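Local coordinates for Alpha/beta hydrolase fold protein (Chitinophaga pinensis, PDB 4PW0) that is probably a hydrolase of the alpha/beta hydrolase fold whose substrate and reaction are not established, at residues G134-G139 with E235-Y240; R174-A179 with Y266-L271; L55-L60 with L66-N71; I130-A135 with Y243-Q248. All coordinates share one frame; numbering follows the deposited sequence.

Contact 1. Residues G134-G139 with E235-Y240; sequences GAAPQG and EMMDTY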
loop_
_atom_site.group_PDB
_atom_site.type_symbol
_atom_site.label_atom_id
_atom_site.label_comp_id
_atom_site.label_asym_id
_atom_site.label_seq_id
_atom_site.Cartn_x
_atom_site.Cartn_y
_atom_site.Cartn_z
ATOM N N GLY A 134 2.654 -2.400 -12.174
ATOM C CA GLY A 134 1.957 -2.984 -13.306
ATOM C C GLY A 134 2.698 -4.119 -13.981
ATOM O O GLY A 134 2.780 -4.144 -15.229
ATOM N N ALA A 135 3.229 -5.068 -13.226
ATOM C CA ALA A 135 3.995 -6.152 -13.821
ATOM C C ALA A 135 3.674 -7.496 -13.175
ATOM O O ALA A 135 2.576 -7.673 -12.624
ATOM C CB ALA A 135 5.480 -5.820 -13.833
ATOM N N ALA A 136 4.583 -8.469 -13.336
ATOM C CA ALA A 136 4.266 -9.857 -12.993
ATOM C C ALA A 136 5.584 -10.615 -13.018
ATOM O O ALA A 136 6.518 -10.203 -13.706
ATOM C CB ALA A 136 3.283 -10.474 -13.994
ATOM N N PRO A 137 5.629 -11.733 -12.282
ATOM C CA PRO A 137 6.832 -12.575 -12.389
ATOM C C PRO A 137 6.919 -13.338 -13.728
ATOM O O PRO A 137 5.925 -13.467 -14.444
ATOM C CB PRO A 137 6.659 -13.552 -11.265
ATOM C CG PRO A 137 5.289 -13.455 -10.780
ATOM C CD PRO A 137 4.592 -12.317 -11.405
ATOM N N GLN A 138 8.100 -13.873 -13.996
ATOM C CA GLN A 138 8.282 -14.773 -15.114
ATOM C C GLN A 138 7.273 -15.925 -15.047
ATOM O O GLN A 138 6.972 -16.450 -13.985
ATOM C CB GLN A 138 9.664 -15.408 -15.102
ATOM C CG GLN A 138 10.825 -14.496 -15.369
ATOM C CD GLN A 138 12.140 -15.221 -15.352
ATOM O OE1 GLN A 138 12.375 -16.050 -14.478
ATOM N NE2 GLN A 138 13.015 -14.890 -16.264
ATOM N N GLY A 139 6.846 -16.366 -16.226
ATOM C CA GLY A 139 6.122 -17.619 -16.360
ATOM C C GLY A 139 4.623 -17.553 -16.251
ATOM O O GLY A 139 3.921 -18.554 -16.358
ATOM N N GLU A 235 -5.817 -6.102 -16.540
ATOM C CA GLU A 235 -6.141 -7.161 -17.510
ATOM C C GLU A 235 -4.918 -7.802 -18.171
ATOM O O GLU A 235 -4.927 -8.988 -18.544
ATOM C CB GLU A 235 -7.065 -6.597 -18.628
ATOM C CG GLU A 235 -7.495 -7.644 -19.648
ATOM C CD GLU A 235 -8.586 -7.253 -20.651
ATOM O OE1 GLU A 235 -8.856 -6.054 -20.911
ATOM O OE2 GLU A 235 -9.182 -8.221 -21.211
HETATM N N MSE A 236 -3.874 -6.998 -18.392
HETATM C CA MSE A 236 -2.681 -7.462 -19.072
HETATM C C MSE A 236 -1.866 -8.417 -18.209
HETATM O O MSE A 236 -1.325 -9.401 -18.707
HETATM C CB MSE A 236 -1.848 -6.215 -19.445
HETATM C CG MSE A 236 -0.565 -6.561 -20.181
HETATM SE SE MSE A 236 0.546 -4.982 -20.483
HETATM C CE MSE A 236 -0.691 -3.989 -21.592
HETATM N N MSE A 237 -1.727 -8.062 -16.919
HETATM C CA MSE A 237 -0.780 -8.723 -16.034
HETATM C C MSE A 237 -1.437 -9.594 -14.970
HETATM O O MSE A 237 -0.716 -10.396 -14.361
HETATM C CB MSE A 237 0.042 -7.673 -15.300
HETATM C CG MSE A 237 0.866 -6.765 -16.202
HETATM SE SE MSE A 237 2.321 -7.759 -17.061
HETATM C CE MSE A 237 3.112 -6.274 -18.017
ATOM N N ASP A 238 -2.742 -9.395 -14.737
ATOM C CA ASP A 238 -3.579 -10.002 -13.655
ATOM C C ASP A 238 -3.131 -9.380 -12.309
ATOM O O ASP A 238 -2.011 -9.623 -11.851
ATOM C CB ASP A 238 -3.496 -11.544 -13.650
ATOM C CG ASP A 238 -4.485 -12.187 -12.688
ATOM O OD1 ASP A 238 -5.010 -11.518 -11.779
ATOM O OD2 ASP A 238 -4.789 -13.392 -12.905
ATOM N N THR A 239 -4.009 -8.630 -11.682
ATOM C CA THR A 239 -3.713 -8.054 -10.396
ATOM C C THR A 239 -3.193 -9.091 -9.409
ATOM O O THR A 239 -2.311 -8.778 -8.606
ATOM C CB THR A 239 -4.930 -7.318 -9.884
ATOM O OG1 THR A 239 -5.137 -6.181 -10.733
ATOM C CG2 THR A 239 -4.780 -6.867 -8.430
ATOM N N TYR A 240 -3.729 -10.316 -9.440
ATOM C CA TYR A 240 -3.281 -11.310 -8.470
ATOM C C TYR A 240 -1.818 -11.627 -8.578
ATOM O O TYR A 240 -1.163 -11.985 -7.591
ATOM C CB TYR A 240 -4.116 -12.591 -8.606
ATOM C CG TYR A 240 -3.871 -13.547 -7.472
ATOM C CD1 TYR A 240 -4.467 -13.379 -6.272
ATOM C CD2 TYR A 240 -2.977 -14.561 -7.633
ATOM C CE1 TYR A 240 -4.211 -14.235 -5.213
ATOM C CE2 TYR A 240 -2.677 -15.432 -6.584
ATOM C CZ TYR A 240 -3.318 -15.265 -5.388
ATOM O OH TYR A 240 -3.062 -16.098 -4.316
HETATM O O HOH W 1 0.086 -7.819 -11.586
#

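Contact 2. Residues R174-A179 with Y266-L271; sequences RSKGLA and YQYPEL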
loop_
_atom_site.group_PDB
_atom_site.type_symbol
_atom_site.label_atom_id
_atom_site.label_comp_id
_atom_site.label_asym_id
_atom_site.label_seq_id
_atom_site.Cartn_x
_atom_site.Cartn_y
_atom_site.Cartn_z
ATOM N N ARG A 174 -12.021 6.263 -16.176
ATOM C CA ARG A 174 -11.799 6.809 -17.510
ATOM C C ARG A 174 -11.515 8.319 -17.445
ATOM O O ARG A 174 -10.687 8.791 -18.243
ATOM C CB ARG A 174 -12.956 6.489 -18.415
ATOM C CG ARG A 174 -13.022 5.012 -18.799
ATOM C CD ARG A 174 -14.278 4.646 -19.563
ATOM N NE ARG A 174 -14.414 5.290 -20.853
ATOM C CZ ARG A 174 -13.922 4.812 -22.006
ATOM N NH1 ARG A 174 -13.115 3.758 -22.070
ATOM N NH2 ARG A 174 -14.170 5.488 -23.114
ATOM N N SER A 175 -12.174 9.060 -16.562
ATOM C CA SER A 175 -11.865 10.472 -16.437
ATOM C C SER A 175 -10.465 10.735 -15.935
ATOM O O SER A 175 -9.823 11.705 -16.341
ATOM C CB SER A 175 -12.892 11.174 -15.593
ATOM O OG SER A 175 -14.104 11.205 -16.295
ATOM N N LYS A 176 -9.960 9.856 -15.055
ATOM C CA LYS A 176 -8.555 9.982 -14.637
ATOM C C LYS A 176 -7.634 9.596 -15.779
ATOM O O LYS A 176 -6.484 10.070 -15.830
ATOM C CB LYS A 176 -8.316 9.169 -13.369
ATOM C CG LYS A 176 -9.023 9.776 -12.156
ATOM C CD LYS A 176 -8.950 9.060 -10.850
ATOM C CE LYS A 176 -9.589 9.888 -9.703
ATOM N NZ LYS A 176 -8.955 11.167 -9.245
ATOM N N GLY A 177 -8.099 8.764 -16.712
ATOM C CA GLY A 177 -7.376 8.474 -17.933
ATOM C C GLY A 177 -7.294 9.686 -18.856
ATOM O O GLY A 177 -6.224 9.972 -19.423
ATOM N N LEU A 178 -8.411 10.394 -19.054
ATOM C CA LEU A 178 -8.363 11.625 -19.838
ATOM C C LEU A 178 -7.415 12.621 -19.166
ATOM O O LEU A 178 -6.640 13.295 -19.885
ATOM C CB LEU A 178 -9.762 12.220 -19.973
ATOM C CG LEU A 178 -10.800 11.407 -20.746
ATOM C CD1 LEU A 178 -12.067 12.260 -20.874
ATOM C CD2 LEU A 178 -10.264 10.990 -22.109
ATOM N N ALA A 179 -7.423 12.732 -17.835
ATOM C CA ALA A 179 -6.477 13.617 -17.169
ATOM C C ALA A 179 -5.035 13.240 -17.470
ATOM O O ALA A 179 -4.186 14.108 -17.703
ATOM C CB ALA A 179 -6.713 13.671 -15.683
ATOM N N TYR A 266 -0.807 6.113 -13.108
ATOM C CA TYR A 266 -1.356 7.241 -13.861
ATOM C C TYR A 266 -2.671 7.675 -13.276
ATOM O O TYR A 266 -3.033 8.867 -13.321
ATOM C CB TYR A 266 -1.611 6.847 -15.284
ATOM C CG TYR A 266 -0.462 6.592 -16.205
ATOM C CD1 TYR A 266 0.621 7.466 -16.266
ATOM C CD2 TYR A 266 -0.559 5.623 -17.172
ATOM C CE1 TYR A 266 1.592 7.310 -17.247
ATOM C CE2 TYR A 266 0.414 5.433 -18.134
ATOM C CZ TYR A 266 1.494 6.311 -18.178
ATOM O OH TYR A 266 2.437 6.130 -19.182
ATOM N N GLN A 267 -3.435 6.719 -12.735
ATOM C CA GLN A 267 -4.731 7.050 -12.149
ATOM C C GLN A 267 -4.595 7.826 -10.863
ATOM O O GLN A 267 -5.411 8.732 -10.590
ATOM C CB GLN A 267 -5.566 5.793 -11.961
ATOM C CG GLN A 267 -6.974 6.112 -11.464
ATOM C CD GLN A 267 -7.962 4.991 -11.771
ATOM O OE1 GLN A 267 -7.840 4.285 -12.758
ATOM N NE2 GLN A 267 -8.935 4.834 -10.905
ATOM N N TYR A 268 -3.580 7.492 -10.041
ATOM C CA TYR A 268 -3.368 8.113 -8.751
ATOM C C TYR A 268 -1.889 8.527 -8.604
ATOM O O TYR A 268 -1.151 7.997 -7.782
ATOM C CB TYR A 268 -3.736 7.162 -7.614
ATOM C CG TYR A 268 -5.178 6.663 -7.675
ATOM C CD1 TYR A 268 -6.246 7.501 -7.406
ATOM C CD2 TYR A 268 -5.445 5.350 -7.991
ATOM C CE1 TYR A 268 -7.546 7.017 -7.479
ATOM C CE2 TYR A 268 -6.743 4.844 -8.036
ATOM C CZ TYR A 268 -7.804 5.671 -7.762
ATOM O OH TYR A 268 -9.119 5.217 -7.809
ATOM N N PRO A 269 -1.450 9.483 -9.416
ATOM C CA PRO A 269 -0.042 9.814 -9.440
ATOM C C PRO A 269 0.464 10.440 -8.146
ATOM O O PRO A 269 1.622 10.208 -7.761
ATOM C CB PRO A 269 0.064 10.788 -10.629
ATOM C CG PRO A 269 -1.309 11.443 -10.705
ATOM C CD PRO A 269 -2.231 10.266 -10.401
ATOM N N GLU A 270 -0.340 11.267 -7.489
ATOM C CA GLU A 270 0.110 11.867 -6.246
ATOM C C GLU A 270 0.190 10.863 -5.076
ATOM O O GLU A 270 1.104 10.910 -4.236
ATOM C CB GLU A 270 -0.745 13.074 -5.898
ATOM C CG GLU A 270 -0.528 14.193 -6.899
ATOM C CD GLU A 270 -1.031 15.532 -6.442
ATOM O OE1 GLU A 270 -2.110 15.598 -5.826
ATOM O OE2 GLU A 270 -0.328 16.516 -6.732
ATOM N N LEU A 271 -0.740 9.898 -5.077
ATOM C CA LEU A 271 -0.677 8.805 -4.116
ATOM C C LEU A 271 0.634 8.006 -4.355
ATOM O O LEU A 271 1.371 7.675 -3.425
ATOM C CB LEU A 271 -1.882 7.907 -4.288
ATOM C CG LEU A 271 -1.960 6.625 -3.486
ATOM C CD1 LEU A 271 -1.912 6.871 -1.997
ATOM C CD2 LEU A 271 -3.217 5.828 -3.877
HETATM O O HOH W 2 -5.010 10.812 -13.570
HETATM O O HOH W 3 -6.114 10.896 -9.118
#

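Contact 3. Residues L55-L60 with L66-N71; sequences LITNGL and LIIFDN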
loop_
_atom_site.group_PDB
_atom_site.type_symbol
_atom_site.label_atom_id
_atom_site.label_comp_id
_atom_site.label_asym_id
_atom_site.label_seq_id
_atom_site.Cartn_x
_atom_site.Cartn_y
_atom_site.Cartn_z
ATOM N N LEU A 55 3.740 14.371 -13.453
ATOM C CA LEU A 55 3.522 14.449 -12.016
ATOM C C LEU A 55 4.404 13.497 -11.230
ATOM O O LEU A 55 4.851 13.787 -10.127
ATOM C CB LEU A 55 2.063 14.183 -11.645
ATOM C CG LEU A 55 1.119 15.334 -11.678
ATOM C CD1 LEU A 55 -0.272 14.962 -11.257
ATOM C CD2 LEU A 55 1.619 16.491 -10.824
ATOM N N ILE A 56 4.648 12.323 -11.826
ATOM C CA ILE A 56 5.441 11.329 -11.162
ATOM C C ILE A 56 6.922 11.637 -11.257
ATOM O O ILE A 56 7.652 11.603 -10.245
ATOM C CB ILE A 56 5.104 9.940 -11.730
ATOM C CG1 ILE A 56 3.627 9.624 -11.411
ATOM C CG2 ILE A 56 6.027 8.912 -11.119
ATOM C CD1 ILE A 56 3.138 8.294 -11.963
ATOM N N THR A 57 7.371 11.984 -12.462
ATOM C CA THR A 57 8.795 12.266 -12.583
ATOM C C THR A 57 9.185 13.585 -11.896
ATOM O O THR A 57 10.238 13.617 -11.255
ATOM C CB THR A 57 9.247 12.299 -14.036
ATOM O OG1 THR A 57 8.532 13.311 -14.748
ATOM C CG2 THR A 57 9.094 10.934 -14.717
ATOM N N ASN A 58 8.319 14.594 -11.953
ATOM C CA ASN A 58 8.580 15.799 -11.171
ATOM C C ASN A 58 8.531 15.514 -9.667
ATOM O O ASN A 58 9.383 15.981 -8.887
ATOM C CB ASN A 58 7.634 16.938 -11.544
ATOM C CG ASN A 58 7.935 17.528 -12.912
ATOM O OD1 ASN A 58 9.079 17.472 -13.358
ATOM N ND2 ASN A 58 6.946 18.062 -13.586
ATOM N N GLY A 59 7.516 14.765 -9.235
ATOM C CA GLY A 59 7.394 14.487 -7.834
ATOM C C GLY A 59 8.560 13.717 -7.224
ATOM O O GLY A 59 9.062 14.032 -6.131
ATOM N N LEU A 60 9.023 12.681 -7.930
ATOM C CA LEU A 60 10.107 11.896 -7.421
ATOM C C LEU A 60 11.470 12.595 -7.578
ATOM O O LEU A 60 12.359 12.334 -6.776
ATOM C CB LEU A 60 10.133 10.504 -8.070
ATOM C CG LEU A 60 8.984 9.611 -7.558
ATOM C CD1 LEU A 60 8.989 8.319 -8.379
ATOM C CD2 LEU A 60 9.097 9.349 -6.076
ATOM N N LEU A 66 16.712 11.688 -11.090
ATOM C CA LEU A 66 15.891 10.692 -11.766
ATOM C C LEU A 66 16.310 10.627 -13.220
ATOM O O LEU A 66 16.382 11.656 -13.907
ATOM C CB LEU A 66 14.440 11.106 -11.612
ATOM C CG LEU A 66 13.347 10.141 -11.947
ATOM C CD1 LEU A 66 12.039 10.347 -11.211
ATOM C CD2 LEU A 66 13.071 10.352 -13.434
ATOM N N ILE A 67 16.606 9.426 -13.703
ATOM C CA ILE A 67 16.994 9.205 -15.069
ATOM C C ILE A 67 15.881 8.428 -15.769
ATOM O O ILE A 67 15.472 7.356 -15.309
ATOM C CB ILE A 67 18.317 8.380 -15.167
ATOM C CG1 ILE A 67 19.476 9.091 -14.449
ATOM C CG2 ILE A 67 18.637 8.037 -16.613
ATOM C CD1 ILE A 67 19.949 10.288 -15.163
ATOM N N ILE A 68 15.386 9.000 -16.849
ATOM C CA ILE A 68 14.511 8.320 -17.801
ATOM C C ILE A 68 15.293 8.118 -19.072
ATOM O O ILE A 68 16.111 8.992 -19.457
ATOM C CB ILE A 68 13.170 9.056 -18.041
ATOM C CG1 ILE A 68 13.363 10.551 -18.395
ATOM C CG2 ILE A 68 12.249 8.894 -16.824
ATOM C CD1 ILE A 68 12.104 11.238 -18.871
ATOM N N PHE A 69 15.127 6.986 -19.720
ATOM C CA PHE A 69 15.878 6.667 -20.918
ATOM C C PHE A 69 15.111 5.841 -21.900
ATOM O O PHE A 69 14.196 5.088 -21.515
ATOM C CB PHE A 69 17.224 5.981 -20.567
ATOM C CG PHE A 69 17.103 4.530 -20.176
ATOM C CD1 PHE A 69 16.604 4.157 -18.920
ATOM C CD2 PHE A 69 17.489 3.555 -21.041
ATOM C CE1 PHE A 69 16.488 2.816 -18.590
ATOM C CE2 PHE A 69 17.390 2.210 -20.724
ATOM C CZ PHE A 69 16.879 1.836 -19.483
ATOM N N ASP A 70 15.518 5.902 -23.166
ATOM C CA ASP A 70 15.051 4.995 -24.178
ATOM C C ASP A 70 16.042 3.849 -24.295
ATOM O O ASP A 70 17.258 4.059 -24.564
ATOM C CB ASP A 70 14.890 5.645 -25.520
ATOM C CG ASP A 70 13.696 6.567 -25.646
ATOM O OD1 ASP A 70 12.637 6.294 -25.040
ATOM O OD2 ASP A 70 13.815 7.600 -26.416
ATOM N N ASN A 71 15.593 2.633 -24.060
ATOM C CA ASN A 71 16.446 1.476 -24.257
ATOM C C ASN A 71 16.770 1.329 -25.776
ATOM O O ASN A 71 16.194 2.004 -26.620
ATOM C CB ASN A 71 15.779 0.250 -23.627
ATOM C CG ASN A 71 16.781 -0.776 -23.105
ATOM O OD1 ASN A 71 17.894 -0.949 -23.649
ATOM N ND2 ASN A 71 16.416 -1.458 -22.006
#

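Contact 4. Residues I130-A135 with Y243-Q248; sequences IIIVGA and YELFKQ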
loop_
_atom_site.group_PDB
_atom_site.type_symbol
_atom_site.label_atom_id
_atom_site.label_comp_id
_atom_site.label_asym_id
_atom_site.label_seq_id
_atom_site.Cartn_x
_atom_site.Cartn_y
_atom_site.Cartn_z
ATOM N N ILE A 130 13.959 -1.273 -5.180
ATOM C CA ILE A 130 13.242 -1.591 -6.418
ATOM C C ILE A 130 11.768 -1.204 -6.285
ATOM O O ILE A 130 11.120 -1.544 -5.293
ATOM C CB ILE A 130 13.313 -3.105 -6.685
ATOM C CG1 ILE A 130 14.771 -3.578 -6.732
ATOM C CG2 ILE A 130 12.539 -3.521 -7.916
ATOM C CD1 ILE A 130 14.895 -5.087 -6.816
ATOM N N ILE A 131 11.240 -0.540 -7.324
ATOM C CA ILE A 131 9.793 -0.290 -7.450
ATOM C C ILE A 131 9.309 -0.995 -8.716
ATOM O O ILE A 131 9.902 -0.809 -9.781
ATOM C CB ILE A 131 9.487 1.207 -7.541
ATOM C CG1 ILE A 131 10.052 1.940 -6.329
ATOM C CG2 ILE A 131 7.983 1.427 -7.680
ATOM C CD1 ILE A 131 10.418 3.376 -6.629
ATOM N N ILE A 132 8.245 -1.792 -8.586
ATOM C CA ILE A 132 7.630 -2.526 -9.681
ATOM C C ILE A 132 6.191 -2.039 -9.783
ATOM O O ILE A 132 5.444 -2.151 -8.811
ATOM C CB ILE A 132 7.658 -4.047 -9.471
ATOM C CG1 ILE A 132 9.078 -4.553 -9.383
ATOM C CG2 ILE A 132 6.863 -4.750 -10.576
ATOM C CD1 ILE A 132 9.195 -5.992 -8.951
ATOM N N VAL A 133 5.819 -1.542 -10.957
ATOM C CA VAL A 133 4.447 -1.062 -11.205
ATOM C C VAL A 133 3.860 -1.862 -12.352
ATOM O O VAL A 133 4.492 -1.981 -13.404
ATOM C CB VAL A 133 4.405 0.425 -11.555
ATOM C CG1 VAL A 133 2.980 0.897 -11.730
ATOM C CG2 VAL A 133 5.166 1.242 -10.521
ATOM N N GLY A 134 2.654 -2.400 -12.174
ATOM C CA GLY A 134 1.957 -2.984 -13.306
ATOM C C GLY A 134 2.698 -4.119 -13.981
ATOM O O GLY A 134 2.780 -4.144 -15.229
ATOM N N ALA A 135 3.229 -5.068 -13.226
ATOM C CA ALA A 135 3.995 -6.152 -13.821
ATOM C C ALA A 135 3.674 -7.496 -13.175
ATOM O O ALA A 135 2.576 -7.673 -12.624
ATOM C CB ALA A 135 5.480 -5.820 -13.833
ATOM N N TYR A 243 0.025 -9.662 -6.053
ATOM C CA TYR A 243 -0.028 -10.380 -4.779
ATOM C C TYR A 243 0.975 -11.533 -4.767
ATOM O O TYR A 243 1.678 -11.750 -3.774
ATOM C CB TYR A 243 -1.448 -10.831 -4.449
ATOM C CG TYR A 243 -1.614 -11.468 -3.082
ATOM C CD1 TYR A 243 -1.132 -10.871 -1.967
ATOM C CD2 TYR A 243 -2.202 -12.707 -2.940
ATOM C CE1 TYR A 243 -1.264 -11.421 -0.741
ATOM C CE2 TYR A 243 -2.309 -13.293 -1.702
ATOM C CZ TYR A 243 -1.850 -12.592 -0.599
ATOM O OH TYR A 243 -1.980 -13.083 0.660
ATOM N N GLU A 244 1.116 -12.250 -5.886
ATOM C CA GLU A 244 2.140 -13.291 -5.980
ATOM C C GLU A 244 3.543 -12.755 -5.798
ATOM O O GLU A 244 4.359 -13.355 -5.079
ATOM C CB GLU A 244 2.086 -14.047 -7.322
ATOM C CG GLU A 244 0.947 -15.038 -7.400
ATOM C CD GLU A 244 1.201 -16.307 -6.590
ATOM O OE1 GLU A 244 2.283 -16.406 -5.941
ATOM O OE2 GLU A 244 0.333 -17.203 -6.619
ATOM N N LEU A 245 3.859 -11.620 -6.420
ATOM C CA LEU A 245 5.152 -10.978 -6.188
ATOM C C LEU A 245 5.355 -10.717 -4.705
ATOM O O LEU A 245 6.433 -10.990 -4.138
ATOM C CB LEU A 245 5.335 -9.672 -6.999
ATOM C CG LEU A 245 5.635 -9.821 -8.492
ATOM C CD1 LEU A 245 5.427 -8.509 -9.190
ATOM C CD2 LEU A 245 7.064 -10.327 -8.714
ATOM N N PHE A 246 4.358 -10.147 -4.063
ATOM C CA PHE A 246 4.430 -9.819 -2.638
ATOM C C PHE A 246 4.642 -11.092 -1.789
ATOM O O PHE A 246 5.461 -11.094 -0.845
ATOM C CB PHE A 246 3.128 -9.139 -2.188
ATOM C CG PHE A 246 3.004 -8.985 -0.693
ATOM C CD1 PHE A 246 3.679 -7.980 -0.010
ATOM C CD2 PHE A 246 2.231 -9.878 0.025
ATOM C CE1 PHE A 246 3.615 -7.900 1.369
ATOM C CE2 PHE A 246 2.168 -9.795 1.394
ATOM C CZ PHE A 246 2.861 -8.786 2.065
ATOM N N LYS A 247 3.933 -12.179 -2.127
ATOM C CA LYS A 247 4.081 -13.433 -1.383
ATOM C C LYS A 247 5.468 -14.037 -1.526
ATOM O O LYS A 247 6.019 -14.554 -0.551
ATOM C CB LYS A 247 3.065 -14.464 -1.849
ATOM C CG LYS A 247 1.669 -14.122 -1.429
ATOM C CD LYS A 247 0.730 -15.296 -1.531
ATOM C CE LYS A 247 0.444 -15.714 -2.891
ATOM N NZ LYS A 247 -0.434 -16.923 -2.782
ATOM N N GLN A 248 6.032 -13.983 -2.724
ATOM C CA GLN A 248 7.267 -14.673 -3.003
ATOM C C GLN A 248 8.504 -13.876 -2.621
ATOM O O GLN A 248 9.496 -14.442 -2.189
ATOM C CB GLN A 248 7.315 -15.121 -4.465
ATOM C CG GLN A 248 6.246 -16.157 -4.843
ATOM C CD GLN A 248 6.249 -16.490 -6.335
ATOM O OE1 GLN A 248 7.291 -16.758 -6.893
ATOM N NE2 GLN A 248 5.070 -16.473 -6.972
#

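Contact 1. Residues G134-G139 with E235-Y240
Met237, present as selenomethionine, presses its side chain into the chain of Gly134-Ala136, and this is the tight half of the contact. Met237 CG comes within 3.4 Å of Gly134 O. With CG anti to its own carbonyl carbon (chi1 -61°) and a second bend at chi2 (-69°), the chain folds around that oxygen, so that Met237 CE also reaches it, at 3.5 Å from Gly134 O. Met237 SE then lies 4.0 Å from Ala135 CA, while Met237 CB sits 3.7 Å from Ala135 O. The methyl of Ala136 faces Met237 too, but the atom nearest to Ala136 CB there is Met237 O, at 4.0 Å. These are van der Waals contacts without a direct hydrogen bond.

The looser half is bridged by solvent: one water donates to Ala135 O (2.7 Å) and to Asp238 O (2.8 Å), joining two carbonyls that do not meet directly. Beyond it the segments diverge, and the carboxylate of Asp238 turns to its own chain, where Tyr240 N donates to Asp238 OD1 as a capping bond at the start of helix 240-248.

Met237 also touches Ser110 of a probable nucleophile elbow, and its backbone N bonds to Asp234 OD1. The two loops follow strands 127-133 and 226-231, neighbours in the sheet, with Phe114 of helix 111-122 packed against both Ala135 and Met237.

Contact 2. Residues R174-A179 with Y266-L271
Lys176 lays its aliphatic chain across Gln267 at about a right angle, so the two side chains meet through their methylenes: Lys176 CD lies 3.6 Å from Gln267 CG. The same Lys176 CD stands 3.6 Å from Gln267 O, so the lysine runs over backbone and side chain together. Gln267 holds its CG anti to the backbone N (chi1 -175°) and Tyr268 its ring beside its own backbone N (chi1 -58°); together these place the glutamine methylene over one face of the Tyr268 ring, offset toward the rim. Against this ring the lysine comes in obliquely, with Lys176 CE 4.2 Å from Tyr268 CE1.

A bend at the last torsion of Lys176 (chi4 -67°) turns the ammonium group to a water, 2.9 Å from Lys176 NZ, which donates in turn to Gln267 O at 2.7 Å. A second water spans the two backbones, donating to Lys176 O and to Tyr266 O, 2.8 Å from each. The bond from Gln267 NE2 to Tyr268 OH is weak; Gln267 NE2 also meets Asp259 O, and Tyr268 OH bonds to Pro258 O.

Lys176 thus meets the end of short helix 264-267 by methylenes and water, while Ser173, His172 and Arg183 of the same helix 171-184, probably part of a cap inserted after strand 127-133, add direct hydrogen bonds to Gln267 OE1, Tyr268 OH and Tyr266 O. No ion pair crosses the contact; the lysine charge faces a carbonyl at a helix C-terminus through water, a setting likely to suit a cation.

Contact 3. Residues L55-L60 with L66-N71
Thr57 and Leu66 bring the two backbones nearest, 7.3 Å between their CA atoms, where helix 55-60 passes strand 66-69. The two axes come within 9.5 Å and their N-to-C directions differ by 148°, so the helix runs roughly antiparallel to the strand that follows it. No hydrogen bond joins them; the gap is filled by aliphatic groups.

Leu66 makes the largest share of the contact. Its CG stands anti to the backbone N (chi1 -167°), sending the isobutyl end to the helix, where CD1 touches two helix residues: Leu66 CD1 is 3.7 Å from Leu60 CB and likewise 3.7 Å from Thr57 O. Ser61 OG hydrogen-bonds with that carbonyl, as it does with Asn58 O. The other branch, Leu66 CD2, meets the methyl of Thr57 at CG2, 4.2 Å away. Two residues along the strand, Ile68 points to the same side, and Ile68 CG2 approaches Thr57 CG2 at 4.3 Å. The threonine methyl thus rests against both strand residues.

Cys41 of strand 39-42 packs beside Leu66 and Ile68, and Leu60 touches Leu39 on the same strand. Strand 39-42, helix 54-61 and strand 66-69 form a beta-alpha-beta crossover between adjacent parallel strands, part of the central sheet that defines the alpha/beta hydrolase fold.

Contact 4. Residues I130-A135 with Y243-Q248
Leu245 carries CG anti to its carbonyl carbon (chi1 -76°), and a nearly extended second torsion (chi2 165°) drives CD1 off helix 243-248 to the sheet. Ile132 answers from strand 130-133: its chi1 of -61° sets CG1 beside the backbone N and leaves CG2 anti to that N, and it is CG2 that meets the leucine. The two methyls approach to 4.3 Å, Leu245 CD1 to Ile132 CG2. The same Leu245 CD1 lies 4.5 Å from Ala135 C, so one leucine methyl touches both the strand and the loop beyond it.

The fit is modest, essentially one methyl-to-methyl contact, with the nearest pair of CA atoms, those of Ala135 and Leu245, 9.1 Å apart. Gln117 of helix 111-122 touches both Ile132 and Leu245 and so completes the join, while Pro137 adds to the packing around the leucine. Away from the sheet the helix carries its polar residues: in one of the conformers of each side chain, Gln248 NE2 donates to Glu244 OE1 at 3.0 Å from above the carboxylate plane, a bond that is doubtful for the others. Lys247 NZ bonds to Tyr240 OH.

Ile131 and Val133, which point to the other side of the sheet, pack on helix 269-282. Helix 240-248 connects strands 226-231 and 252-257, and leans here on strand 127-133 of the parallel part of the same sheet: a three-layer alpha-beta-alpha sandwich, as in other alpha/beta hydrolases.

How the contacts relate
Contacts 1 and 4 start from the same residues, Gly134 and Ala135, and have centres about 9 Å apart; Pro137 CD of contact 1 packs 4.0 Å from Leu245 CG of contact 4. Contacts 2 and 3 touch at another point, where Pro269 CG lies 3.7 Å from Leu55 CD1. These two pairs are separate: the centres of contacts 1 and 3 lie about 23 Å apart, on opposite sides of the chain's centre. Contact 1 is the one that reaches the probable Ser110-His262-Asp234 triad, through Met236 and Met237. Contact 2, about 20 Å from contact 1 between centres, brings helix 171-184 of the probable cap to the chain just beyond His262.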